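Local atomic coordinates of haloacid dehalogenase (Pseudomonas aeruginosa, PDB entry 3UMC), a protein that probably hydrolyses the carbon–halogen bond of L-2-haloacids, releasing halide and the hydroxy acid. Residues 167-172 and 176-181; 135-140 and 184-189; 201-206 and 211-216. All blocks are in the same frame, centred on the assembly; numbering follows the deposited sequence.

From the N terminus, the first segment reached is 135-140, which opens contact 2 on strand 137-140 of the parallel sheet. Before that loop closes 44 residues later at 184-189, the chain completes contact 1, a short closure between 167-172 and 176-181 with three residues between them; contact 1 is therefore enclosed by contact 2, and both use helix 176-186. L168 and F169 pack on L185, joining the two. Contact 3 follows in series, folding helix 200-208 onto strand 212-216 with four residues between its segments. Y179 and D202, probably hydrogen-bonded, link contacts 1 and 3, while contacts 2 and 3 reach the same sheet without touching.

Contact 1: 167-172 and 176-181; sequences DLFGHY and PQVYLG
The carbonyl oxygen of Q177 accepts the amide of G181, N to O 2.7 Å, near the N-terminal end of helix 176-186, and the same oxygen lies over one face of the F169 ring. The contact spans a short connection between the weakly bonded helix 166-169 and helix 176-186, in the Rossmann-like core of the haloacid dehalogenase fold. G170, the first residue beyond helix 166-169, takes a positive phi (69°), and from there the chain swings across to start the next helix. The oxygen of V178 joins that of Q177 over the same F169 face, offset toward the rim, at 3.8 Å from CE2. On the opposite face L168 CB sits over the ring centre, so the phenyl is sandwiched between its own helix and the next. G181 has no side chain, and F169 CE1 accordingly comes right down to the helix backbone, 3.4 Å from G181 C. Beyond these segments, R184 and L185 extend the surface that F169 meets.

H171 and Q177 make a second, flatter layer. Their ring and amide planes are 12° apart, with Q177 CD stacked toward the rim of the imidazole, 3.5 Å from H171 NE2. The bend in the glutamine chain (chi2 90°) folds the amide back over the ring, while Q177 CB covers the same face as a CH-pi donor, 3.9 Å from the H171 ring centroid. The polar partner of the imidazole lies elsewhere: ND1 is hydrogen-bonded to D175 OD2, which probably helps to fix the ring's rotation. V178 lies between F169 and H171, one methyl toward each. Its CG1 approaches F169 CD2 at 4.3 Å, and its other methyl, CG2, lies 3.3 Å from H171 O.

Contact 2: 135-140 and 184-189; sequences DYWLAA and RLLDLP
The backbones of W137 and L186 stay well apart, 9.1 Å between their CA atoms at the nearest point, with W137 in strand 137-140 and L186 at the end of helix 176-186. Side chains span this gap. Both CG atoms lie anti to their own carbonyl carbons (chi1 -73° for W137), and the indole and the leucine run alongside each other with opposed headings. The benzo edge of the indole does the reaching: CZ3 comes to L186 O at 3.5 Å, with the oxygen at the ring edge and in its plane. Next to it, W137 CE3 meets L186 at the end of its side chain, the methyl CD2, at 4.0 Å. One methyl of L188, CD1, makes a slacker approach to W137 CZ3, at 4.4 Å and oblique to the ring.

The helix ends here in a Schellman motif. D187 turns to positive phi (59°), and D187 N to R184 O, 3.0 Å, is one of the two bonds back into the last turn. The chain then bends away from the helix axis, and L188 directs its CB toward the strand. This is a helix packed on the parallel sheet of the Rossmann-like haloacid dehalogenase core: L186 also rests on A24 and L26 of the adjacent strand 24-27, while backbone bonds to R23 and I25 hold W137 in the sheet. The second subunit borders the same place, with W137 touching D151 and L186 touching L150 of that chain.

With the carbonyl oxygen facing the C-H edge of the indole, where aromatic hydrogens carry a slight positive charge, the approach is probably mildly attractive. The remaining contacts are dispersive, which suggests that, between these two segments, shape and apolar burial matter more than directional bonding.

Contact 3: 201-206 and 211-216; sequences YDLKAA and LKTAFI
A206 and L211 make the tight end of this contact. The amide of L211 donates to A206 O at 2.9 Å with an N-H...O angle of 146°; the donor is tilted 34° from the carbonyl plane. Beside that bond L211 CB sits 3.3 Å from the same A206 O, and the methyl of A206 packs on L211 CB at 3.9 Å.

L203, one turn earlier, supplies the other close packing. Its chi1 carries CG toward the strand, and the extended chi2 splits the methyls. CD1 meets F215 CB at 3.6 Å and comes up to the edge of that ring, near its plane, with the side chains crossing at about a right angle. CD2 lies 3.6 Å from A214 O and also reaches T213 CB. T213 in turn sets its CG2 against the L203 carbonyl oxygen.

These contacts join the helix and the second strand of the beta-alpha-beta crossover 193-197, 200-208, 212-216. Helix and strand run almost antiparallel, 168° between the axes of the short segments, which approach to 8.2 Å. The first strand of the unit, 193-197, lies against the same helix through L195, which touches A206. D202, buried on that side, has OD2 in a salt bridge to K173 NZ and OD1 hydrogen-bonded to Y179 OH.

Packing slackens between the two tight places: A206 CB and T213 CG2 are 4.5 Å apart. On the outer side of the helix Y201 and K204 are exposed, and K204 points its CB away from the strand.

Contact 1: 167-172 and 176-181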
loop_
_atom_site.group_PDB
_atom_site.type_symbol
_atom_site.label_atom_id
_atom_site.label_comp_id
_atom_site.label_asym_id
_atom_site.label_seq_id
_atom_site.Cartn_x
_atom_site.Cartn_y
_atom_site.Cartn_z
ATOM N N ASP A 167 1.705 10.033 -6.389
ATOM C CA ASP A 167 3.139 10.108 -6.194
ATOM C C ASP A 167 3.869 8.791 -6.388
ATOM O O ASP A 167 5.042 8.826 -6.384
ATOM C CB ASP A 167 3.529 10.791 -4.877
ATOM C CG ASP A 167 3.182 9.990 -3.607
ATOM O OD1 ASP A 167 2.240 9.154 -3.584
ATOM O OD2 ASP A 167 3.913 10.188 -2.612
ATOM N N LEU A 168 3.211 7.635 -6.559
ATOM C CA LEU A 168 3.926 6.435 -6.946
ATOM C C LEU A 168 4.291 6.560 -8.434
ATOM O O LEU A 168 5.233 5.962 -8.904
ATOM C CB LEU A 168 3.096 5.141 -6.788
ATOM C CG LEU A 168 2.543 4.669 -5.469
ATOM C CD1 LEU A 168 2.040 3.192 -5.569
ATOM C CD2 LEU A 168 3.557 4.865 -4.369
ATOM N N PHE A 169 3.495 7.307 -9.181
ATOM C CA PHE A 169 3.552 7.288 -10.633
ATOM C C PHE A 169 4.054 8.599 -11.196
ATOM O O PHE A 169 4.381 8.676 -12.350
ATOM C CB PHE A 169 2.156 7.021 -11.176
ATOM C CG PHE A 169 1.480 5.832 -10.550
ATOM C CD1 PHE A 169 1.951 4.560 -10.758
ATOM C CD2 PHE A 169 0.367 5.993 -9.754
ATOM C CE1 PHE A 169 1.350 3.488 -10.167
ATOM C CE2 PHE A 169 -0.302 4.878 -9.221
ATOM C CZ PHE A 169 0.210 3.641 -9.397
ATOM N N GLY A 170 4.084 9.650 -10.407
ATOM C CA GLY A 170 4.459 10.970 -10.901
ATOM C C GLY A 170 3.456 11.572 -11.846
ATOM O O GLY A 170 3.841 12.396 -12.699
ATOM N N HIS A 171 2.167 11.170 -11.712
ATOM C CA HIS A 171 1.079 11.704 -12.526
ATOM C C HIS A 171 -0.175 11.894 -11.663
ATOM O O HIS A 171 -0.400 11.126 -10.710
ATOM C CB HIS A 171 0.779 10.737 -13.655
ATOM C CG HIS A 171 1.755 10.792 -14.792
ATOM N ND1 HIS A 171 1.596 11.644 -15.872
ATOM C CD2 HIS A 171 2.872 10.064 -15.046
ATOM C CE1 HIS A 171 2.578 11.440 -16.734
ATOM N NE2 HIS A 171 3.351 10.478 -16.268
ATOM N N TYR A 172 -0.986 12.908 -11.978
ATOM C CA TYR A 172 -2.304 13.088 -11.382
ATOM C C TYR A 172 -3.343 12.541 -12.333
ATOM O O TYR A 172 -3.186 12.627 -13.561
ATOM C CB TYR A 172 -2.620 14.562 -11.097
ATOM C CG TYR A 172 -1.812 15.086 -9.941
ATOM C CD1 TYR A 172 -2.088 14.644 -8.657
ATOM C CD2 TYR A 172 -0.716 15.950 -10.130
ATOM C CE1 TYR A 172 -1.380 15.067 -7.615
ATOM C CE2 TYR A 172 0.026 16.373 -9.035
ATOM C CZ TYR A 172 -0.326 15.925 -7.793
ATOM O OH TYR A 172 0.323 16.271 -6.657
ATOM N N PRO A 176 -3.306 8.673 -17.893
ATOM C CA PRO A 176 -3.462 7.264 -18.003
ATOM C C PRO A 176 -2.436 6.455 -17.206
ATOM O O PRO A 176 -2.689 5.289 -16.885
ATOM C CB PRO A 176 -3.323 6.997 -19.486
ATOM C CG PRO A 176 -2.869 8.220 -20.090
ATOM C CD PRO A 176 -3.087 9.348 -19.179
ATOM N N GLN A 177 -1.288 7.048 -16.921
ATOM C CA GLN A 177 -0.254 6.404 -16.160
ATOM C C GLN A 177 -0.724 5.938 -14.767
ATOM O O GLN A 177 -0.193 4.957 -14.229
ATOM C CB GLN A 177 0.947 7.340 -16.052
ATOM C CG GLN A 177 1.730 7.457 -17.399
ATOM C CD GLN A 177 1.227 8.584 -18.304
ATOM O OE1 GLN A 177 0.137 9.138 -18.084
ATOM N NE2 GLN A 177 2.084 9.014 -19.286
ATOM N N VAL A 178 -1.709 6.631 -14.204
ATOM C CA VAL A 178 -2.201 6.330 -12.860
ATOM C C VAL A 178 -2.923 4.992 -12.873
ATOM O O VAL A 178 -2.558 4.057 -12.156
ATOM C CB VAL A 178 -3.097 7.453 -12.289
ATOM C CG1 VAL A 178 -3.675 7.014 -10.878
ATOM C CG2 VAL A 178 -2.264 8.804 -12.163
ATOM N N TYR A 179 -3.903 4.878 -13.756
ATOM C CA TYR A 179 -4.706 3.665 -13.884
ATOM C C TYR A 179 -3.851 2.528 -14.301
ATOM O O TYR A 179 -3.981 1.386 -13.765
ATOM C CB TYR A 179 -5.866 3.862 -14.852
ATOM C CG TYR A 179 -6.618 5.138 -14.636
ATOM C CD1 TYR A 179 -7.577 5.235 -13.620
ATOM C CD2 TYR A 179 -6.306 6.310 -15.382
ATOM C CE1 TYR A 179 -8.233 6.430 -13.369
ATOM C CE2 TYR A 179 -6.970 7.476 -15.151
ATOM C CZ TYR A 179 -7.975 7.532 -14.156
ATOM O OH TYR A 179 -8.619 8.723 -13.879
ATOM N N LEU A 180 -2.964 2.786 -15.259
ATOM C CA LEU A 180 -2.150 1.710 -15.786
ATOM C C LEU A 180 -1.148 1.295 -14.754
ATOM O O LEU A 180 -0.874 0.128 -14.625
ATOM C CB LEU A 180 -1.405 2.134 -17.094
ATOM C CG LEU A 180 -2.255 2.510 -18.288
ATOM C CD1 LEU A 180 -1.379 3.275 -19.378
ATOM C CD2 LEU A 180 -2.953 1.319 -18.804
ATOM N N GLY A 181 -0.545 2.250 -14.044
ATOM C CA GLY A 181 0.389 1.890 -12.980
ATOM C C GLY A 181 -0.251 1.050 -11.858
ATOM O O GLY A 181 0.338 0.066 -11.383
#

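Contact 2: 135-140 and 184-189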
loop_
_atom_site.group_PDB
_atom_site.type_symbol
_atom_site.label_atom_id
_atom_site.label_comp_id
_atom_site.label_asym_id
_atom_site.label_seq_id
_atom_site.Cartn_x
_atom_site.Cartn_y
_atom_site.Cartn_z
ATOM N N ASP A 135 -14.202 -10.293 -0.778
ATOM C CA ASP A 135 -14.118 -10.856 -2.093
ATOM C C ASP A 135 -13.088 -10.174 -3.024
ATOM O O ASP A 135 -12.750 -10.753 -4.007
ATOM C CB ASP A 135 -15.532 -10.904 -2.680
ATOM C CG ASP A 135 -16.445 -11.912 -1.886
ATOM O OD1 ASP A 135 -16.038 -13.103 -1.811
ATOM O OD2 ASP A 135 -17.456 -11.492 -1.250
ATOM N N TYR A 136 -12.534 -9.013 -2.639
ATOM C CA TYR A 136 -11.762 -8.144 -3.552
ATOM C C TYR A 136 -10.683 -7.463 -2.817
ATOM O O TYR A 136 -10.814 -7.170 -1.609
ATOM C CB TYR A 136 -12.632 -7.053 -4.186
ATOM C CG TYR A 136 -13.873 -7.569 -4.838
ATOM C CD1 TYR A 136 -13.816 -8.177 -6.080
ATOM C CD2 TYR A 136 -15.101 -7.501 -4.183
ATOM C CE1 TYR A 136 -14.951 -8.697 -6.675
ATOM C CE2 TYR A 136 -16.244 -8.003 -4.764
ATOM C CZ TYR A 136 -16.144 -8.629 -5.997
ATOM O OH TYR A 136 -17.248 -9.137 -6.576
ATOM N N TRP A 137 -9.564 -7.278 -3.490
ATOM C CA TRP A 137 -8.553 -6.420 -2.979
ATOM C C TRP A 137 -9.105 -5.009 -3.075
ATOM O O TRP A 137 -9.707 -4.621 -4.085
ATOM C CB TRP A 137 -7.271 -6.468 -3.847
ATOM C CG TRP A 137 -6.468 -7.710 -3.710
ATOM C CD1 TRP A 137 -6.540 -8.633 -2.708
ATOM C CD2 TRP A 137 -5.439 -8.158 -4.591
ATOM N NE1 TRP A 137 -5.611 -9.626 -2.922
ATOM C CE2 TRP A 137 -4.934 -9.357 -4.076
ATOM C CE3 TRP A 137 -4.861 -7.633 -5.737
ATOM C CZ2 TRP A 137 -3.907 -10.063 -4.697
ATOM C CZ3 TRP A 137 -3.867 -8.358 -6.375
ATOM C CH2 TRP A 137 -3.396 -9.544 -5.840
ATOM N N LEU A 138 -8.806 -4.224 -2.091
ATOM C CA LEU A 138 -9.221 -2.811 -2.083
ATOM C C LEU A 138 -8.009 -1.935 -2.107
ATOM O O LEU A 138 -7.106 -2.069 -1.259
ATOM C CB LEU A 138 -10.058 -2.464 -0.831
ATOM C CG LEU A 138 -11.204 -3.390 -0.427
ATOM C CD1 LEU A 138 -11.994 -2.836 0.798
ATOM C CD2 LEU A 138 -12.136 -3.717 -1.642
ATOM N N ALA A 139 -7.983 -0.994 -3.049
ATOM C CA ALA A 139 -6.858 -0.045 -3.094
ATOM C C ALA A 139 -7.306 1.372 -3.388
ATOM O O ALA A 139 -8.223 1.592 -4.142
ATOM C CB ALA A 139 -5.810 -0.546 -4.137
ATOM N N ALA A 140 -6.675 2.332 -2.717
ATOM C CA ALA A 140 -6.884 3.713 -2.928
ATOM C C ALA A 140 -6.239 4.093 -4.238
ATOM O O ALA A 140 -5.097 3.726 -4.496
ATOM C CB ALA A 140 -6.236 4.586 -1.738
ATOM N N ARG A 184 -0.617 -2.397 -13.041
ATOM C CA ARG A 184 0.725 -2.996 -13.131
ATOM C C ARG A 184 1.134 -3.434 -11.723
ATOM O O ARG A 184 1.567 -4.545 -11.519
ATOM C CB ARG A 184 1.733 -1.969 -13.740
ATOM C CG ARG A 184 3.193 -2.255 -13.376
ATOM C CD ARG A 184 4.185 -1.439 -14.198
ATOM N NE ARG A 184 4.014 -0.036 -13.934
ATOM C CZ ARG A 184 4.484 0.583 -12.862
ATOM N NH1 ARG A 184 5.122 -0.112 -11.952
ATOM N NH2 ARG A 184 4.285 1.893 -12.689
ATOM N N LEU A 185 0.992 -2.566 -10.725
ATOM C CA LEU A 185 1.409 -2.987 -9.364
ATOM C C LEU A 185 0.557 -4.133 -8.767
ATOM O O LEU A 185 1.057 -4.972 -7.970
ATOM C CB LEU A 185 1.556 -1.773 -8.463
ATOM C CG LEU A 185 2.673 -0.798 -8.883
ATOM C CD1 LEU A 185 2.579 0.530 -8.134
ATOM C CD2 LEU A 185 4.052 -1.514 -8.598
ATOM N N LEU A 186 -0.716 -4.204 -9.147
ATOM C CA LEU A 186 -1.585 -5.282 -8.691
ATOM C C LEU A 186 -1.380 -6.558 -9.515
ATOM O O LEU A 186 -1.951 -7.592 -9.207
ATOM C CB LEU A 186 -3.057 -4.876 -8.803
ATOM C CG LEU A 186 -3.494 -3.735 -7.838
ATOM C CD1 LEU A 186 -4.968 -3.286 -8.086
ATOM C CD2 LEU A 186 -3.229 -4.055 -6.365
ATOM N N ASP A 187 -0.617 -6.430 -10.602
ATOM C CA ASP A 187 -0.317 -7.515 -11.513
ATOM C C ASP A 187 -1.611 -8.064 -12.093
ATOM O O ASP A 187 -1.827 -9.268 -12.108
ATOM C CB ASP A 187 0.480 -8.610 -10.819
ATOM C CG ASP A 187 1.314 -9.534 -11.864
ATOM O OD1 ASP A 187 1.709 -9.031 -12.949
ATOM O OD2 ASP A 187 1.555 -10.736 -11.569
ATOM N N LEU A 188 -2.490 -7.155 -12.537
ATOM C CA LEU A 188 -3.779 -7.546 -13.122
ATOM C C LEU A 188 -4.007 -6.888 -14.461
ATOM O O LEU A 188 -3.610 -5.787 -14.643
ATOM C CB LEU A 188 -4.923 -7.203 -12.179
ATOM C CG LEU A 188 -5.080 -7.971 -10.863
ATOM C CD1 LEU A 188 -6.164 -7.178 -9.997
ATOM C CD2 LEU A 188 -5.480 -9.452 -11.015
ATOM N N PRO A 189 -4.607 -7.601 -15.432
ATOM C CA PRO A 189 -5.052 -6.859 -16.593
ATOM C C PRO A 189 -6.177 -5.906 -16.159
ATOM O O PRO A 189 -6.896 -6.229 -15.242
ATOM C CB PRO A 189 -5.607 -7.943 -17.549
ATOM C CG PRO A 189 -5.982 -9.124 -16.640
ATOM C CD PRO A 189 -5.056 -9.011 -15.428
#

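Contact 3: 201-206 and 211-216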
loop_
_atom_site.group_PDB
_atom_site.type_symbol
_atom_site.label_atom_id
_atom_site.label_comp_id
_atom_site.label_asym_id
_atom_site.label_seq_id
_atom_site.Cartn_x
_atom_site.Cartn_y
_atom_site.Cartn_z
ATOM N N TYR A 201 -15.589 11.969 -14.563
ATOM C CA TYR A 201 -14.364 12.182 -15.326
ATOM C C TYR A 201 -13.369 11.050 -15.054
ATOM O O TYR A 201 -12.641 10.624 -15.922
ATOM C CB TYR A 201 -13.700 13.561 -15.030
ATOM C CG TYR A 201 -12.726 13.449 -13.895
ATOM C CD1 TYR A 201 -11.407 13.095 -14.139
ATOM C CD2 TYR A 201 -13.152 13.571 -12.544
ATOM C CE1 TYR A 201 -10.496 12.906 -13.064
ATOM C CE2 TYR A 201 -12.259 13.410 -11.482
ATOM C CZ TYR A 201 -10.934 13.068 -11.750
ATOM O OH TYR A 201 -10.017 12.866 -10.734
ATOM N N ASP A 202 -13.377 10.541 -13.831
ATOM C CA ASP A 202 -12.471 9.481 -13.410
ATOM C C ASP A 202 -12.819 8.148 -14.029
ATOM O O ASP A 202 -11.955 7.349 -14.459
ATOM C CB ASP A 202 -12.557 9.378 -11.867
ATOM C CG ASP A 202 -11.284 8.822 -11.214
ATOM O OD1 ASP A 202 -10.263 8.556 -11.880
ATOM O OD2 ASP A 202 -11.340 8.643 -9.987
ATOM N N LEU A 203 -14.126 7.892 -14.049
ATOM C CA LEU A 203 -14.666 6.676 -14.572
ATOM C C LEU A 203 -14.468 6.658 -16.129
ATOM O O LEU A 203 -14.242 5.628 -16.732
ATOM C CB LEU A 203 -16.123 6.616 -14.182
ATOM C CG LEU A 203 -16.431 6.428 -12.685
ATOM C CD1 LEU A 203 -17.923 6.349 -12.563
ATOM C CD2 LEU A 203 -15.808 5.100 -12.129
ATOM N N LYS A 204 -14.594 7.806 -16.743
ATOM C CA LYS A 204 -14.457 7.925 -18.208
ATOM C C LYS A 204 -13.017 7.565 -18.605
ATOM O O LYS A 204 -12.790 6.755 -19.532
ATOM C CB LYS A 204 -14.863 9.340 -18.619
ATOM C CG LYS A 204 -14.706 9.686 -20.161
ATOM C CD LYS A 204 -14.657 11.175 -20.357
ATOM C CE LYS A 204 -14.406 11.603 -21.835
ATOM N NZ LYS A 204 -13.829 10.514 -22.739
ATOM N N ALA A 205 -12.043 8.120 -17.870
ATOM C CA ALA A 205 -10.631 7.794 -18.134
ATOM C C ALA A 205 -10.316 6.303 -17.902
ATOM O O ALA A 205 -9.661 5.699 -18.717
ATOM C CB ALA A 205 -9.702 8.693 -17.325
ATOM N N ALA A 206 -10.839 5.693 -16.824
ATOM C CA ALA A 206 -10.631 4.264 -16.503
ATOM C C ALA A 206 -11.234 3.355 -17.569
ATOM O O ALA A 206 -10.643 2.330 -17.981
ATOM C CB ALA A 206 -11.254 3.918 -15.063
ATOM N N LEU A 211 -10.676 -0.564 -17.950
ATOM C CA LEU A 211 -11.174 -0.866 -16.572
ATOM C C LEU A 211 -12.710 -0.971 -16.475
ATOM O O LEU A 211 -13.443 -0.333 -17.172
ATOM C CB LEU A 211 -10.614 0.134 -15.534
ATOM C CG LEU A 211 -9.151 -0.057 -15.125
ATOM C CD1 LEU A 211 -8.188 0.671 -16.140
ATOM C CD2 LEU A 211 -8.817 0.482 -13.720
ATOM N N LYS A 212 -13.191 -1.814 -15.571
ATOM C CA LYS A 212 -14.605 -1.825 -15.187
ATOM C C LYS A 212 -14.850 -0.565 -14.327
ATOM O O LYS A 212 -13.878 0.021 -13.775
ATOM C CB LYS A 212 -14.916 -3.089 -14.430
ATOM C CG LYS A 212 -14.692 -4.448 -15.181
ATOM C CD LYS A 212 -15.406 -4.458 -16.510
ATOM C CE LYS A 212 -15.440 -5.908 -17.096
ATOM N NZ LYS A 212 -14.093 -6.347 -17.582
ATOM N N THR A 213 -16.120 -0.141 -14.235
ATOM C CA THR A 213 -16.494 1.108 -13.622
ATOM C C THR A 213 -17.738 0.941 -12.729
ATOM O O THR A 213 -18.742 0.269 -13.118
ATOM C CB THR A 213 -16.794 2.134 -14.659
ATOM O OG1 THR A 213 -17.658 1.523 -15.619
ATOM C CG2 THR A 213 -15.485 2.560 -15.380
ATOM N N ALA A 214 -17.654 1.545 -11.542
ATOM C CA ALA A 214 -18.802 1.638 -10.601
ATOM C C ALA A 214 -18.916 3.055 -10.111
ATOM O O ALA A 214 -17.940 3.638 -9.653
ATOM C CB ALA A 214 -18.626 0.658 -9.436
ATOM N N PHE A 215 -20.084 3.632 -10.316
ATOM C CA PHE A 215 -20.395 5.006 -9.964
ATOM C C PHE A 215 -21.287 5.033 -8.703
ATOM O O PHE A 215 -22.314 4.371 -8.624
ATOM C CB PHE A 215 -21.166 5.677 -11.096
ATOM C CG PHE A 215 -21.635 7.060 -10.783
ATOM C CD1 PHE A 215 -20.771 8.102 -10.765
ATOM C CD2 PHE A 215 -22.981 7.344 -10.603
ATOM C CE1 PHE A 215 -21.216 9.394 -10.474
ATOM C CE2 PHE A 215 -23.404 8.625 -10.345
ATOM C CZ PHE A 215 -22.538 9.623 -10.279
ATOM N N ILE A 216 -20.898 5.848 -7.738
ATOM C CA ILE A 216 -21.750 6.127 -6.542
ATOM C C ILE A 216 -21.914 7.622 -6.437
ATOM O O ILE A 216 -20.956 8.292 -6.205
ATOM C CB ILE A 216 -21.074 5.602 -5.295
ATOM C CG1 ILE A 216 -20.909 4.083 -5.430
ATOM C CG2 ILE A 216 -21.921 5.852 -4.008
ATOM C CD1 ILE A 216 -20.551 3.345 -4.121
#